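Local coordinates for putative YfrE protein (Vibrio parahaemolyticus RIMD 2210633, PDB 3BEE) that is of unknown function but probably takes part in cytochrome c maturation, this piece being the TPR-containing C-terminal part of a membrane protein, at residues V80-I83 and E84-K88; E39-E43 and A44-L48. All blocks are in the same frame, centred on the assembly; numbering follows the deposited sequence.

Interaction 1. Residues V80-I83 and E84-K88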
# COMPACT_ATOMS: atom_id res chain seq x y z
N VAL A 80 6.85 4.94 12.25
CA VAL A 80 7.80 6.01 12.00
C VAL A 80 7.99 6.29 10.50
O VAL A 80 7.87 7.42 10.06
CB VAL A 80 9.14 5.80 12.76
CG1 VAL A 80 10.16 6.89 12.38
CG2 VAL A 80 8.91 5.85 14.28
N THR A 81 8.23 5.24 9.71
CA THR A 81 8.47 5.43 8.26
C THR A 81 7.21 5.93 7.60
O THR A 81 7.26 6.82 6.76
CB THR A 81 8.99 4.14 7.58
OG1 THR A 81 10.21 3.76 8.21
CG2 THR A 81 9.28 4.38 6.09
N ILE A 82 6.07 5.37 8.01
CA ILE A 82 4.78 5.76 7.45
C ILE A 82 4.51 7.26 7.68
O ILE A 82 4.11 7.97 6.78
CB ILE A 82 3.66 4.90 8.04
CG1 ILE A 82 3.79 3.47 7.51
CG2 ILE A 82 2.28 5.48 7.71
CD1 ILE A 82 2.88 2.44 8.26
N ILE A 83 4.76 7.72 8.90
CA ILE A 83 4.51 9.12 9.23
C ILE A 83 5.53 10.08 8.55
O ILE A 83 5.18 11.22 8.24
CB ILE A 83 4.45 9.34 10.75
CG1 ILE A 83 3.26 8.57 11.35
CG2 ILE A 83 4.36 10.83 11.12
CD1 ILE A 83 3.39 8.40 12.83
N GLU A 84 6.77 9.62 8.33
CA GLU A 84 7.72 10.36 7.50
C GLU A 84 7.21 10.50 6.04
O GLU A 84 7.35 11.56 5.42
CB GLU A 84 9.13 9.72 7.55
CG GLU A 84 9.86 9.94 8.95
CD GLU A 84 11.16 9.11 9.14
OE1 GLU A 84 11.36 8.11 8.40
OE2 GLU A 84 11.97 9.47 10.04
N SER A 85 6.61 9.43 5.52
CA SER A 85 5.98 9.45 4.20
C SER A 85 4.83 10.47 4.14
O SER A 85 4.72 11.23 3.16
CB SER A 85 5.47 8.07 3.80
OG SER A 85 6.56 7.16 3.71
N ILE A 86 3.97 10.45 5.17
CA ILE A 86 2.84 11.38 5.27
C ILE A 86 3.39 12.79 5.26
O ILE A 86 2.87 13.68 4.55
CB ILE A 86 2.02 11.15 6.57
CG1 ILE A 86 1.14 9.90 6.43
CG2 ILE A 86 1.17 12.42 6.96
CD1 ILE A 86 0.54 9.43 7.73
N ASN A 87 4.43 13.01 6.06
CA ASN A 87 5.00 14.34 6.13
C ASN A 87 5.61 14.88 4.83
O ASN A 87 5.42 16.04 4.51
CB ASN A 87 5.99 14.44 7.27
CG ASN A 87 5.56 15.43 8.30
OD1 ASN A 87 6.21 16.47 8.48
ND2 ASN A 87 4.41 15.16 8.93
N LYS A 88 6.35 14.03 4.12
CA LYS A 88 6.85 14.37 2.79
C LYS A 88 5.67 14.76 1.85
O LYS A 88 5.69 15.81 1.23
CB LYS A 88 7.66 13.18 2.23
CG LYS A 88 8.61 13.50 1.08
CD LYS A 88 9.50 12.24 0.76
CE LYS A 88 10.56 12.50 -0.33
NZ LYS A 88 11.85 13.20 0.07
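Glu84 folds back along the first turn of helix 79-92 and lies beside Val80, the two side chains pointing the same way. Its CB sits 3.5 Å from Thr81 O. The next carbon, CG, anti to the carbonyl carbon (chi1 -72°), comes 3.4 Å from Val80 O, the same oxygen that accepts the backbone bond from Glu84 N. Beyond CG the chain is extended, which carries CD past the Val80 carbonyl. At the tip OE1 lies about equally far from Val80 O and Thr81 CA, 3.9 Å from each, while OE2 rests 3.9 Å from Val80 CG1, a van der Waals contact on the exposed side of the helix.

Thr81 O accepts from Ser85 N at 3.0 Å, and Ser85 OG lies 3.1 Å from that oxygen as well. A bound 1,2-ethanediol sits next to the Ser85 side chain, which also touches Trp66. Thr81 turns its own hydroxyl back to Asp78, just before the helix.

Ile82 and Ile86 make the apolar contact. Ile86 CD1 reaches to 4.3 Å from Ile82 CG2, and both isoleucines also pack on Leu70 of helix 59-70. With Ile86 N bonded to Ile82 O and Asn87 N to Ile83 O, the i to i+4 ladder is unbroken: this is a regular alpha-helix whose Ile82 and Ile86 side packs on the preceding helix of a TPR-type helical array.

Interaction 2. Residues E39-E43 and A44-L48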
# COMPACT_ATOMS: atom_id res chain seq x y z
N GLU A 39 -6.83 -9.47 4.83
CA GLU A 39 -6.30 -8.63 5.90
C GLU A 39 -6.53 -7.16 5.55
O GLU A 39 -5.72 -6.59 4.82
CB GLU A 39 -4.80 -8.85 6.09
CG GLU A 39 -4.37 -10.20 6.65
CD GLU A 39 -2.86 -10.32 6.76
OE1 GLU A 39 -2.19 -9.27 6.95
OE2 GLU A 39 -2.34 -11.44 6.68
N PRO A 40 -7.63 -6.56 6.04
CA PRO A 40 -8.00 -5.18 5.70
C PRO A 40 -6.93 -4.14 5.97
O PRO A 40 -6.96 -3.06 5.37
CB PRO A 40 -9.23 -4.92 6.58
CG PRO A 40 -9.81 -6.28 6.82
CD PRO A 40 -8.61 -7.17 6.96
N TYR A 41 -5.99 -4.45 6.86
CA TYR A 41 -4.89 -3.51 7.18
C TYR A 41 -3.52 -4.07 6.77
O TYR A 41 -2.49 -3.71 7.32
CB TYR A 41 -4.94 -3.08 8.67
CG TYR A 41 -6.16 -2.22 8.96
CD1 TYR A 41 -6.13 -0.84 8.75
CD2 TYR A 41 -7.37 -2.80 9.37
CE1 TYR A 41 -7.26 -0.05 8.96
CE2 TYR A 41 -8.50 -2.02 9.60
CZ TYR A 41 -8.44 -0.65 9.40
OH TYR A 41 -9.55 0.14 9.62
N ASN A 42 -3.53 -4.95 5.77
CA ASN A 42 -2.28 -5.53 5.30
C ASN A 42 -1.28 -4.44 4.89
O ASN A 42 -1.60 -3.57 4.08
CB ASN A 42 -2.52 -6.48 4.14
CG ASN A 42 -1.28 -7.22 3.77
OD1 ASN A 42 -0.51 -6.77 2.91
ND2 ASN A 42 -1.05 -8.36 4.43
N GLU A 43 -0.09 -4.51 5.47
CA GLU A 43 0.92 -3.50 5.31
C GLU A 43 1.46 -3.48 3.91
O GLU A 43 1.53 -2.43 3.31
CB GLU A 43 2.07 -3.72 6.30
CG GLU A 43 3.08 -2.53 6.33
CD GLU A 43 3.98 -2.54 7.60
OE1 GLU A 43 3.89 -3.52 8.40
OE2 GLU A 43 4.75 -1.57 7.79
N ALA A 44 1.84 -4.63 3.38
CA ALA A 44 2.35 -4.72 2.00
C ALA A 44 1.36 -4.13 0.97
O ALA A 44 1.77 -3.41 0.07
CB ALA A 44 2.72 -6.14 1.66
N ALA A 45 0.07 -4.44 1.12
CA ALA A 45 -0.96 -4.03 0.18
C ALA A 45 -1.26 -2.53 0.25
O ALA A 45 -1.24 -1.84 -0.77
CB ALA A 45 -2.23 -4.85 0.41
N LEU A 46 -1.54 -2.02 1.45
CA LEU A 46 -1.85 -0.62 1.63
C LEU A 46 -0.64 0.24 1.29
O LEU A 46 -0.77 1.36 0.78
CB LEU A 46 -2.30 -0.34 3.07
CG LEU A 46 -3.70 -0.86 3.43
CD1 LEU A 46 -4.05 -0.50 4.89
CD2 LEU A 46 -4.74 -0.32 2.48
N SER A 47 0.53 -0.30 1.57
CA SER A 47 1.75 0.40 1.27
C SER A 47 1.96 0.54 -0.25
O SER A 47 2.32 1.63 -0.73
CB SER A 47 2.92 -0.27 1.99
OG SER A 47 4.11 0.13 1.40
N LEU A 48 1.70 -0.50 -1.03
CA LEU A 48 1.75 -0.37 -2.49
C LEU A 48 0.76 0.68 -3.01
O LEU A 48 1.09 1.49 -3.88
CB LEU A 48 1.51 -1.73 -3.21
CG LEU A 48 1.70 -1.74 -4.74
CD1 LEU A 48 3.13 -1.37 -5.10
CD2 LEU A 48 1.35 -3.09 -5.42
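Asn42 caps the N-terminus of helix 43-55, and its side-chain oxygen OD1 takes the hydrogen bond from Ala45 N at 3.0 Å. OD1 thus takes the place of a carbonyl of a preceding turn; the bond arrives in the carbonyl plane, on a lone pair. CG is anti to the backbone N (chi1 -172°), which swings the amide under the first turn, where OD1 also lies 3.5 Å from Ala44 CB. The Asn42 backbone serves the same turn: its O accepts from Leu46 N at 3.1 Å, nearly straight at 170°.

This is the close-packed part. Asn42 and Ala45 are buried, Ala45 between the cap and Leu32, Ala35 and Leu36 of helix 26-38. Leu46 lays CB and CG against Asn42 O and extends CD1 to Tyr41, 3.9 Å from its CA and 4.4 Å from ring atom CD1. The Tyr41 side chain also touches Leu68 of helix 59-70 and Asp71 and Ser72 in the loop after it.

The looser side belongs to Pro40, which is exposed, and to Glu43, whose CB still touches Ala44 and whose extended chain contacts Leu77. A type I turn from Glu39 to Asn42 links the cap to the end of helix 26-38, making this the tight interhelical corner of a TPR-type array. The amide nitrogen is shared: Asn42 ND2 donates to Glu39 OE1, which it meets at 2.9 Å from above the carboxylate plane, and is also hydrogen-bonded to Thr7 OG1 on helix 6-18.

Overall arrangement
Interaction 2 comes first along the chain and sits near its middle, its centre about 5 Å from the centre of the chain, while that of interaction 1, on the last helix, is about 13 Å from it. The centres of the two contacts are about 16 Å apart and their nearest atoms about 4 Å, without touching. Helix 59-70 connects them: Leu69 meets Leu46 from interaction 2 and Ile82 from interaction 1, so a single leucine is shared by both contacts. Interaction 2 turns the chain between two helices, whereas interaction 1 runs along one. The ethanediol beside interaction 1 is most likely a crystallisation additive.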